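Local coordinates for adherence and virulence protein A (Streptococcus pneumoniae, PDB 6PON) that binds fibronectin and probably helps pneumococci adhere to host tissue and cause disease, at residues 85-90 against 103-108; 97-102 against 121-126; 17-22 against 89-94. One frame throughout, in Å; residues are numbered along the deposited sequence.

Contact 1 (85-90 against 103-108)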
loop_
_atom_site.group_PDB
_atom_site.type_symbol
_atom_site.label_atom_id
_atom_site.label_comp_id
_atom_site.label_asym_id
_atom_site.label_seq_id
_atom_site.Cartn_x
_atom_site.Cartn_y
_atom_site.Cartn_z
ATOM N N GLY B 85 7.114 48.547 13.924
ATOM C CA GLY B 85 7.195 48.183 15.324
ATOM C C GLY B 85 6.217 47.116 15.768
ATOM O O GLY B 85 6.117 46.851 16.971
ATOM N N ALA B 86 5.497 46.489 14.843
ATOM C CA ALA B 86 4.453 45.573 15.259
ATOM C C ALA B 86 5.053 44.281 15.813
ATOM O O ALA B 86 6.191 43.912 15.522
ATOM C CB ALA B 86 3.511 45.273 14.096
ATOM N N LEU B 87 4.268 43.602 16.641
ATOM C CA LEU B 87 4.632 42.310 17.194
ATOM C C LEU B 87 3.943 41.226 16.373
ATOM O O LEU B 87 2.764 41.350 16.029
ATOM C CB LEU B 87 4.224 42.210 18.666
ATOM C CG LEU B 87 4.322 40.803 19.257
ATOM C CD1 LEU B 87 5.782 40.422 19.457
ATOM C CD2 LEU B 87 3.537 40.659 20.555
ATOM N N ILE B 88 4.686 40.183 16.029
ATOM C CA ILE B 88 4.152 39.110 15.200
ATOM C C ILE B 88 3.517 38.082 16.123
ATOM O O ILE B 88 4.212 37.404 16.882
ATOM C CB ILE B 88 5.238 38.495 14.315
ATOM C CG1 ILE B 88 5.644 39.504 13.239
ATOM C CG2 ILE B 88 4.730 37.217 13.661
ATOM C CD1 ILE B 88 6.817 39.091 12.423
ATOM N N GLU B 89 2.194 37.965 16.067
ATOM C CA GLU B 89 1.517 37.140 17.057
ATOM C C GLU B 89 1.361 35.692 16.624
ATOM O O GLU B 89 1.544 34.789 17.444
ATOM C CB GLU B 89 0.159 37.746 17.398
ATOM C CG GLU B 89 0.309 38.857 18.428
ATOM C CD GLU B 89 -0.973 39.598 18.700
ATOM O OE1 GLU B 89 -1.917 39.507 17.877
ATOM O OE2 GLU B 89 -1.027 40.277 19.749
ATOM N N SER B 90 1.056 35.452 15.350
ATOM C CA SER B 90 0.857 34.108 14.837
ATOM C C SER B 90 1.128 34.121 13.338
ATOM O O SER B 90 0.960 35.153 12.677
ATOM C CB SER B 90 -0.566 33.619 15.105
ATOM O OG SER B 90 -1.488 34.369 14.331
ATOM N N THR B 103 -0.811 37.463 11.889
ATOM C CA THR B 103 -1.502 38.365 12.794
ATOM C C THR B 103 -0.478 39.163 13.586
ATOM O O THR B 103 0.528 38.620 14.066
ATOM C CB THR B 103 -2.443 37.605 13.729
ATOM O OG1 THR B 103 -3.245 36.716 12.956
ATOM C CG2 THR B 103 -3.372 38.558 14.405
ATOM N N VAL B 104 -0.733 40.466 13.692
ATOM C CA VAL B 104 0.158 41.406 14.355
ATOM C C VAL B 104 -0.659 42.314 15.254
ATOM O O VAL B 104 -1.848 42.562 15.033
ATOM C CB VAL B 104 0.954 42.281 13.369
ATOM C CG1 VAL B 104 1.734 41.417 12.408
ATOM C CG2 VAL B 104 -0.002 43.225 12.636
ATOM N N SER B 105 0.012 42.828 16.268
ATOM C CA SER B 105 -0.547 43.837 17.138
ATOM C C SER B 105 0.467 44.963 17.252
ATOM O O SER B 105 1.678 44.739 17.150
ATOM C CB SER B 105 -0.896 43.251 18.511
ATOM O OG SER B 105 0.208 42.565 19.045
ATOM N N ASN B 106 -0.040 46.173 17.451
ATOM C CA ASN B 106 0.786 47.370 17.481
ATOM C C ASN B 106 0.075 48.418 18.334
ATOM O O ASN B 106 -1.038 48.202 18.829
ATOM C CB ASN B 106 1.051 47.872 16.057
ATOM C CG ASN B 106 2.368 48.611 15.926
ATOM O OD1 ASN B 106 2.972 49.008 16.918
ATOM N ND2 ASN B 106 2.821 48.797 14.690
ATOM N N LYS B 107 0.735 49.549 18.533
ATOM C CA LYS B 107 0.055 50.716 19.067
ATOM C C LYS B 107 -0.189 51.694 17.926
ATOM O O LYS B 107 0.436 51.602 16.866
ATOM C CB LYS B 107 0.856 51.367 20.208
ATOM C CG LYS B 107 2.320 51.675 19.912
ATOM C CD LYS B 107 2.925 52.536 21.035
ATOM C CE LYS B 107 4.332 52.060 21.435
ATOM N NZ LYS B 107 5.435 52.614 20.590
ATOM N N ASN B 108 -1.150 52.601 18.127
ATOM C CA ASN B 108 -1.310 53.727 17.218
ATOM C C ASN B 108 -0.623 54.956 17.830
ATOM O O ASN B 108 0.140 54.856 18.799
ATOM C CB ASN B 108 -2.787 53.957 16.867
ATOM C CG ASN B 108 -3.648 54.379 18.063
ATOM O OD1 ASN B 108 -3.151 54.798 19.099
ATOM N ND2 ASN B 108 -4.952 54.284 17.894
HETATM O O HOH W 1 -2.137 34.000 11.715
#

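Contact 2 (97-102 against 121-126)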
loop_
_atom_site.group_PDB
_atom_site.type_symbol
_atom_site.label_atom_id
_atom_site.label_comp_id
_atom_site.label_asym_id
_atom_site.label_seq_id
_atom_site.Cartn_x
_atom_site.Cartn_y
_atom_site.Cartn_z
ATOM N N ASP B 97 -4.269 25.282 1.638
ATOM C CA ASP B 97 -4.322 26.145 0.472
ATOM C C ASP B 97 -3.089 27.049 0.451
ATOM O O ASP B 97 -2.298 27.080 1.393
ATOM C CB ASP B 97 -5.611 26.961 0.489
ATOM C CG ASP B 97 -6.040 27.426 -0.897
ATOM O OD1 ASP B 97 -5.242 27.357 -1.867
ATOM O OD2 ASP B 97 -7.197 27.884 -1.006
ATOM N N ARG B 98 -2.922 27.783 -0.648
ATOM C CA ARG B 98 -1.774 28.674 -0.829
ATOM C C ARG B 98 -2.087 30.079 -0.305
ATOM O O ARG B 98 -2.082 31.070 -1.036
ATOM C CB ARG B 98 -1.354 28.704 -2.296
ATOM C CG ARG B 98 -0.716 27.382 -2.826
ATOM C CD ARG B 98 -0.795 27.294 -4.352
ATOM N NE ARG B 98 -2.183 27.541 -4.716
ATOM C CZ ARG B 98 -2.599 27.993 -5.894
ATOM N NH1 ARG B 98 -1.725 28.272 -6.856
ATOM N NH2 ARG B 98 -3.894 28.209 -6.086
ATOM N N ILE B 99 -2.356 30.147 1.000
ATOM C CA ILE B 99 -2.698 31.389 1.687
ATOM C C ILE B 99 -2.036 31.391 3.054
ATOM O O ILE B 99 -2.187 30.430 3.818
ATOM C CB ILE B 99 -4.216 31.560 1.874
ATOM C CG1 ILE B 99 -4.949 31.280 0.573
ATOM C CG2 ILE B 99 -4.529 32.970 2.410
ATOM C CD1 ILE B 99 -6.404 31.502 0.663
ATOM N N VAL B 100 -1.356 32.489 3.388
ATOM C CA VAL B 100 -0.747 32.655 4.704
ATOM C C VAL B 100 -1.282 33.911 5.363
ATOM O O VAL B 100 -1.393 34.968 4.730
ATOM C CB VAL B 100 0.790 32.713 4.640
ATOM C CG1 VAL B 100 1.341 32.953 6.023
ATOM C CG2 VAL B 100 1.329 31.419 4.058
ATOM N N GLU B 101 -1.587 33.789 6.654
ATOM C CA GLU B 101 -2.086 34.885 7.463
ATOM C C GLU B 101 -1.129 35.121 8.622
ATOM O O GLU B 101 -0.761 34.185 9.343
ATOM C CB GLU B 101 -3.497 34.603 7.970
ATOM C CG GLU B 101 -4.513 34.542 6.831
ATOM C CD GLU B 101 -5.930 34.349 7.309
ATOM O OE1 GLU B 101 -6.123 33.974 8.478
ATOM O OE2 GLU B 101 -6.853 34.586 6.510
ATOM N N ILE B 102 -0.733 36.380 8.776
ATOM C CA ILE B 102 0.204 36.827 9.784
ATOM C C ILE B 102 -0.549 37.828 10.641
ATOM O O ILE B 102 -0.891 38.925 10.169
ATOM C CB ILE B 102 1.452 37.472 9.165
ATOM C CG1 ILE B 102 2.181 36.462 8.281
ATOM C CG2 ILE B 102 2.336 38.064 10.279
ATOM C CD1 ILE B 102 3.269 37.053 7.425
ATOM N N GLU B 121 -1.912 35.721 -0.709
ATOM C CA GLU B 121 -2.584 34.706 -1.503
ATOM C C GLU B 121 -1.724 34.453 -2.727
ATOM O O GLU B 121 -1.467 35.377 -3.507
ATOM C CB GLU B 121 -3.976 35.165 -1.933
ATOM C CG GLU B 121 -4.855 35.668 -0.807
ATOM C CD GLU B 121 -6.082 36.368 -1.350
ATOM O OE1 GLU B 121 -6.151 36.502 -2.602
ATOM O OE2 GLU B 121 -6.963 36.767 -0.548
ATOM N N ILE B 122 -1.276 33.214 -2.880
ATOM C CA ILE B 122 -0.425 32.822 -3.993
ATOM C C ILE B 122 -1.318 32.027 -4.935
ATOM O O ILE B 122 -1.492 30.816 -4.791
ATOM C CB ILE B 122 0.789 32.040 -3.523
ATOM C CG1 ILE B 122 1.580 32.924 -2.561
ATOM C CG2 ILE B 122 1.644 31.635 -4.704
ATOM C CD1 ILE B 122 2.535 32.172 -1.692
ATOM N N MET B 123 -1.900 32.733 -5.902
ATOM C CA MET B 123 -2.949 32.247 -6.793
ATOM C C MET B 123 -2.651 32.642 -8.224
ATOM O O MET B 123 -3.508 33.172 -8.934
ATOM C CB MET B 123 -4.315 32.806 -6.398
ATOM C CG MET B 123 -4.694 32.602 -4.932
ATOM S SD MET B 123 -5.318 30.941 -4.670
ATOM C CE MET B 123 -5.357 30.847 -2.886
ATOM N N GLY B 124 -1.416 32.425 -8.658
ATOM C CA GLY B 124 -1.034 32.744 -10.018
ATOM C C GLY B 124 -1.398 34.158 -10.432
ATOM O O GLY B 124 -0.975 35.127 -9.796
ATOM N N LYS B 125 -2.216 34.270 -11.482
ATOM C CA LYS B 125 -2.620 35.565 -12.019
ATOM C C LYS B 125 -3.313 36.434 -10.968
ATOM O O LYS B 125 -3.263 37.663 -11.048
ATOM C CB LYS B 125 -3.526 35.324 -13.234
ATOM C CG LYS B 125 -4.621 36.345 -13.452
ATOM C CD LYS B 125 -5.775 35.743 -14.218
ATOM C CE LYS B 125 -5.522 35.848 -15.695
ATOM N NZ LYS B 125 -5.492 37.277 -16.110
ATOM N N HIS B 126 -3.938 35.822 -9.967
ATOM C CA HIS B 126 -4.697 36.542 -8.959
ATOM C C HIS B 126 -3.958 36.682 -7.640
ATOM O O HIS B 126 -4.564 37.102 -6.651
ATOM C CB HIS B 126 -6.033 35.843 -8.730
ATOM C CG HIS B 126 -6.905 35.807 -9.946
ATOM N ND1 HIS B 126 -7.145 36.920 -10.725
ATOM C CD2 HIS B 126 -7.593 34.791 -10.518
ATOM C CE1 HIS B 126 -7.945 36.590 -11.723
ATOM N NE2 HIS B 126 -8.229 35.303 -11.622
#

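Contact 3 (17-22 against 89-94)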
loop_
_atom_site.group_PDB
_atom_site.type_symbol
_atom_site.label_atom_id
_atom_site.label_comp_id
_atom_site.label_asym_id
_atom_site.label_seq_id
_atom_site.Cartn_x
_atom_site.Cartn_y
_atom_site.Cartn_z
ATOM N N SER B 17 8.454 29.315 13.706
ATOM C CA SER B 17 9.422 29.195 14.784
ATOM C C SER B 17 10.548 30.220 14.667
ATOM O O SER B 17 11.227 30.494 15.663
ATOM C CB SER B 17 9.982 27.765 14.838
ATOM O OG SER B 17 11.156 27.615 14.063
ATOM N N GLU B 18 10.767 30.804 13.495
ATOM C CA GLU B 18 11.806 31.824 13.437
ATOM C C GLU B 18 11.287 33.218 13.738
ATOM O O GLU B 18 12.067 34.067 14.179
ATOM C CB GLU B 18 12.502 31.821 12.080
ATOM C CG GLU B 18 13.374 30.606 11.886
ATOM C CD GLU B 18 14.846 30.909 12.113
ATOM O OE1 GLU B 18 15.457 30.215 12.946
ATOM O OE2 GLU B 18 15.403 31.819 11.473
ATOM N N LEU B 19 9.997 33.455 13.586
ATOM C CA LEU B 19 9.490 34.810 13.534
ATOM C C LEU B 19 8.480 35.154 14.616
ATOM O O LEU B 19 8.405 36.327 15.000
ATOM C CB LEU B 19 8.864 35.075 12.158
ATOM C CG LEU B 19 9.859 35.010 11.003
ATOM C CD1 LEU B 19 9.185 35.376 9.688
ATOM C CD2 LEU B 19 11.045 35.919 11.280
ATOM N N VAL B 20 7.702 34.185 15.109
ATOM C CA VAL B 20 6.623 34.517 16.031
ATOM C C VAL B 20 7.219 35.211 17.249
ATOM O O VAL B 20 8.306 34.859 17.719
ATOM C CB VAL B 20 5.803 33.262 16.392
ATOM C CG1 VAL B 20 4.859 33.508 17.562
ATOM C CG2 VAL B 20 4.968 32.840 15.213
ATOM N N ASN B 21 6.533 36.258 17.714
ATOM C CA ASN B 21 6.953 37.141 18.797
ATOM C C ASN B 21 8.127 38.017 18.406
ATOM O O ASN B 21 8.704 38.693 19.272
ATOM C CB ASN B 21 7.289 36.376 20.079
ATOM C CG ASN B 21 6.071 35.764 20.704
ATOM O OD1 ASN B 21 5.052 36.435 20.893
ATOM N ND2 ASN B 21 6.149 34.477 21.010
ATOM N N GLY B 22 8.500 38.028 17.128
ATOM C CA GLY B 22 9.428 39.013 16.636
ATOM C C GLY B 22 8.769 40.369 16.478
ATOM O O GLY B 22 7.566 40.547 16.690
ATOM N N GLU B 89 2.194 37.965 16.067
ATOM C CA GLU B 89 1.517 37.140 17.057
ATOM C C GLU B 89 1.361 35.692 16.624
ATOM O O GLU B 89 1.544 34.789 17.444
ATOM C CB GLU B 89 0.159 37.746 17.398
ATOM C CG GLU B 89 0.309 38.857 18.428
ATOM C CD GLU B 89 -0.973 39.598 18.700
ATOM O OE1 GLU B 89 -1.917 39.507 17.877
ATOM O OE2 GLU B 89 -1.027 40.277 19.749
ATOM N N SER B 90 1.056 35.452 15.350
ATOM C CA SER B 90 0.857 34.108 14.837
ATOM C C SER B 90 1.128 34.121 13.338
ATOM O O SER B 90 0.960 35.153 12.677
ATOM C CB SER B 90 -0.566 33.619 15.105
ATOM O OG SER B 90 -1.488 34.369 14.331
ATOM N N ILE B 91 1.556 32.970 12.804
ATOM C CA ILE B 91 1.760 32.808 11.368
ATOM C C ILE B 91 1.107 31.497 10.965
ATOM O O ILE B 91 1.524 30.427 11.421
ATOM C CB ILE B 91 3.248 32.819 10.974
ATOM C CG1 ILE B 91 3.903 34.149 11.338
ATOM C CG2 ILE B 91 3.413 32.558 9.478
ATOM C CD1 ILE B 91 5.393 34.133 11.162
ATOM N N GLU B 92 0.098 31.573 10.099
ATOM C CA GLU B 92 -0.800 30.445 9.900
ATOM C C GLU B 92 -1.101 30.261 8.423
ATOM O O GLU B 92 -1.443 31.224 7.725
ATOM C CB GLU B 92 -2.118 30.629 10.680
ATOM C CG GLU B 92 -1.974 30.847 12.197
ATOM C CD GLU B 92 -1.360 29.653 12.922
ATOM O OE1 GLU B 92 -1.297 28.551 12.328
ATOM O OE2 GLU B 92 -0.922 29.813 14.083
ATOM N N GLN B 93 -0.982 29.019 7.962
ATOM C CA GLN B 93 -1.537 28.626 6.677
ATOM C C GLN B 93 -3.031 28.371 6.834
ATOM O O GLN B 93 -3.473 27.800 7.835
ATOM C CB GLN B 93 -0.833 27.368 6.165
ATOM C CG GLN B 93 -1.319 26.852 4.837
ATOM C CD GLN B 93 -0.583 25.601 4.416
ATOM O OE1 GLN B 93 0.109 24.968 5.223
ATOM N NE2 GLN B 93 -0.709 25.245 3.145
ATOM N N VAL B 94 -3.814 28.797 5.847
ATOM C CA VAL B 94 -5.226 28.427 5.803
ATOM C C VAL B 94 -5.322 27.017 5.238
ATOM O O VAL B 94 -5.087 26.804 4.047
ATOM C CB VAL B 94 -6.052 29.402 4.959
ATOM C CG1 VAL B 94 -7.518 29.007 5.029
ATOM C CG2 VAL B 94 -5.850 30.828 5.426
HETATM O O HOH W 2 2.347 34.939 19.940
#

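Contact 1 (85-90 against 103-108)
Two residues of one strand, Glu89 and Ser90, are set against the single Thr103 of its partner, which makes a classic beta bulge in the antiparallel hairpin of strands 87-93 and 99-107. Thr103 O takes the amide of Glu89 at 2.7 Å and, weakly, that of Ser90, while Thr103 N returns a bond to Ser90 O. Ahead of the bulge the pairing is regular: Leu87 and Ser105 form a hydrogen-bonded pair, Ile88 and Val104 a non-hydrogen-bonded one, and Val104 CA sends a CA-H...O contact to Leu87 O.

The extra residue turns Glu89 CB toward the partner strand. Its chain, extended beyond CG, crosses Thr103 obliquely, and Ser105 OG donates to Glu89 OE2 at 2.7 Å from above the carboxylate plane, 75° out of it. Gln115 of strand 113-121 holds the other oxygen, OE1, which should restrain the rotation of the carboxylate.

Just before the strand, Ala86 CB meets Val104 CB at 4.0 Å. Asn106, its CG anti to the backbone N (chi1 -151°), lays its amide beside Ala86, and ND2 bonds to Tyr82 O and Gln84 O. At the bulge, one water lies 2.7 Å from Ser90 OG and 3.2 Å from Thr103 OG1.

Contact 2 (97-102 against 121-126)
Met123 swings its thioether across the start of strand 99-107, where the terminal methyl CE overlaps Ile99 CG1 at 3.5 Å and SD lies 3.4 Å from Arg98 NH2. One bend carries it there: with CG anti to the carbonyl carbon, chi2 of -81° turns SD back toward the start of that strand. CE also touches Asp97 OD1, at 3.6 Å, the two side chains crossing at about a right angle.

Arg98 reaches toward the loop from the other segment. The chain bends at chi3 (-52°), and one face of the guanidinium is capped by Ile122 O, 3.1 Å above the plane over its centre. NE and NH1 are both near this oxygen, but their N-H directions are poorly aimed at it, making this a face contact of cation on carbonyl. SD approaches the same group obliquely.

Beneath the side chains, Ile122 N donates to Arg98 O at 2.9 Å, almost straight (174°). Next to it, Ile99 and Glu121 make a non-hydrogen-bonded antiparallel pair, the last bridged pair of strands 99-107 and 113-121, with the Ile122-Arg98 bond one step beyond it. Arg98 is the centre of an inverse gamma turn, and its own amide is held by Asp97 OD1.

Ile99 CG2 packs on the CG of Glu121, whose carboxylate is committed elsewhere, in a salt bridge to Arg154 and a hydrogen bond to Tyr162. Phe3 touches Ile122. The contact thus joins the entry of one strand to the loop leaving the next. Its chemistry is mixed: the positive charge of Arg98 probably gains from the partial negative charge of Ile122 O and the polarisable sulfur, while the Met123 methyl pairs with the aliphatic Ile99.

Contact 3 (17-22 against 89-94)
A type II beta turn, Leu19 to Gly22, ends helix 5-19 and sets the helix terminus against strand 87-93, the outermost strand of the five-stranded antiparallel sheet. The turn is closed by Gly22 N donating to Leu19 O at 2.7 Å, and Val20 is the first residue to leave helical geometry.

Across the contact the packing is mostly aliphatic. Leu19 CB meets the tip of Ile91, CD1, at 3.7 Å. Ile91 CB points toward the turn, and chi2 of 171° extends the chain from CG1 to deliver that methyl to the helix end. Val20 divides its two branches. CG1, anti to the backbone N (chi1 168°), rests 3.6 Å from the carbonyl oxygen of Glu89, whereas CG2 lies by the Ile91 backbone N and 4.2 Å from Ile91 CG1. The valine thereby covers the backbone where the strand passes through its bulge.

A water bridges the polar side of the contact. It donates to Glu89 O at 2.6 Å and to Asn21 OD1 at 3.2 Å, linking the side chain at the third position of the turn to the strand carbonyl.

Arg16, about one turn earlier in the helix, donates through NE to Ile91 O. Ile91 also packs on Val12 of helix 5-19 and on Val100 of strand 99-107, so it is packed between helix 5-19 and the hairpin; Leu19 in turn touches His46 of strand 44-51 and Leu61 of strand 58-61, bringing the four-stranded sheet up to the same helix end.

How the contacts relate
All three contacts meet along strands 87-93 and 99-107. Contacts 1 and 3 share Glu89 and Ser90, and their centres lie about 11 Å apart. The turn of contact 3 continues the backbone pairing on the outer side of the strand, where Ile88 O and Asn21 N are 2.7 Å apart and Ile88 N and Gly22 O 3.0 Å, both probable hydrogen bonds. Contact 2 lies about 21 Å from contact 1, centre to centre, toward the other end of strand 99-107. It is about 16 Å from contact 3, joined to it by probable bonds between Glu101 N and Glu92 O (2.8 Å) and between Val94 N and Ile99 O (3.1 Å).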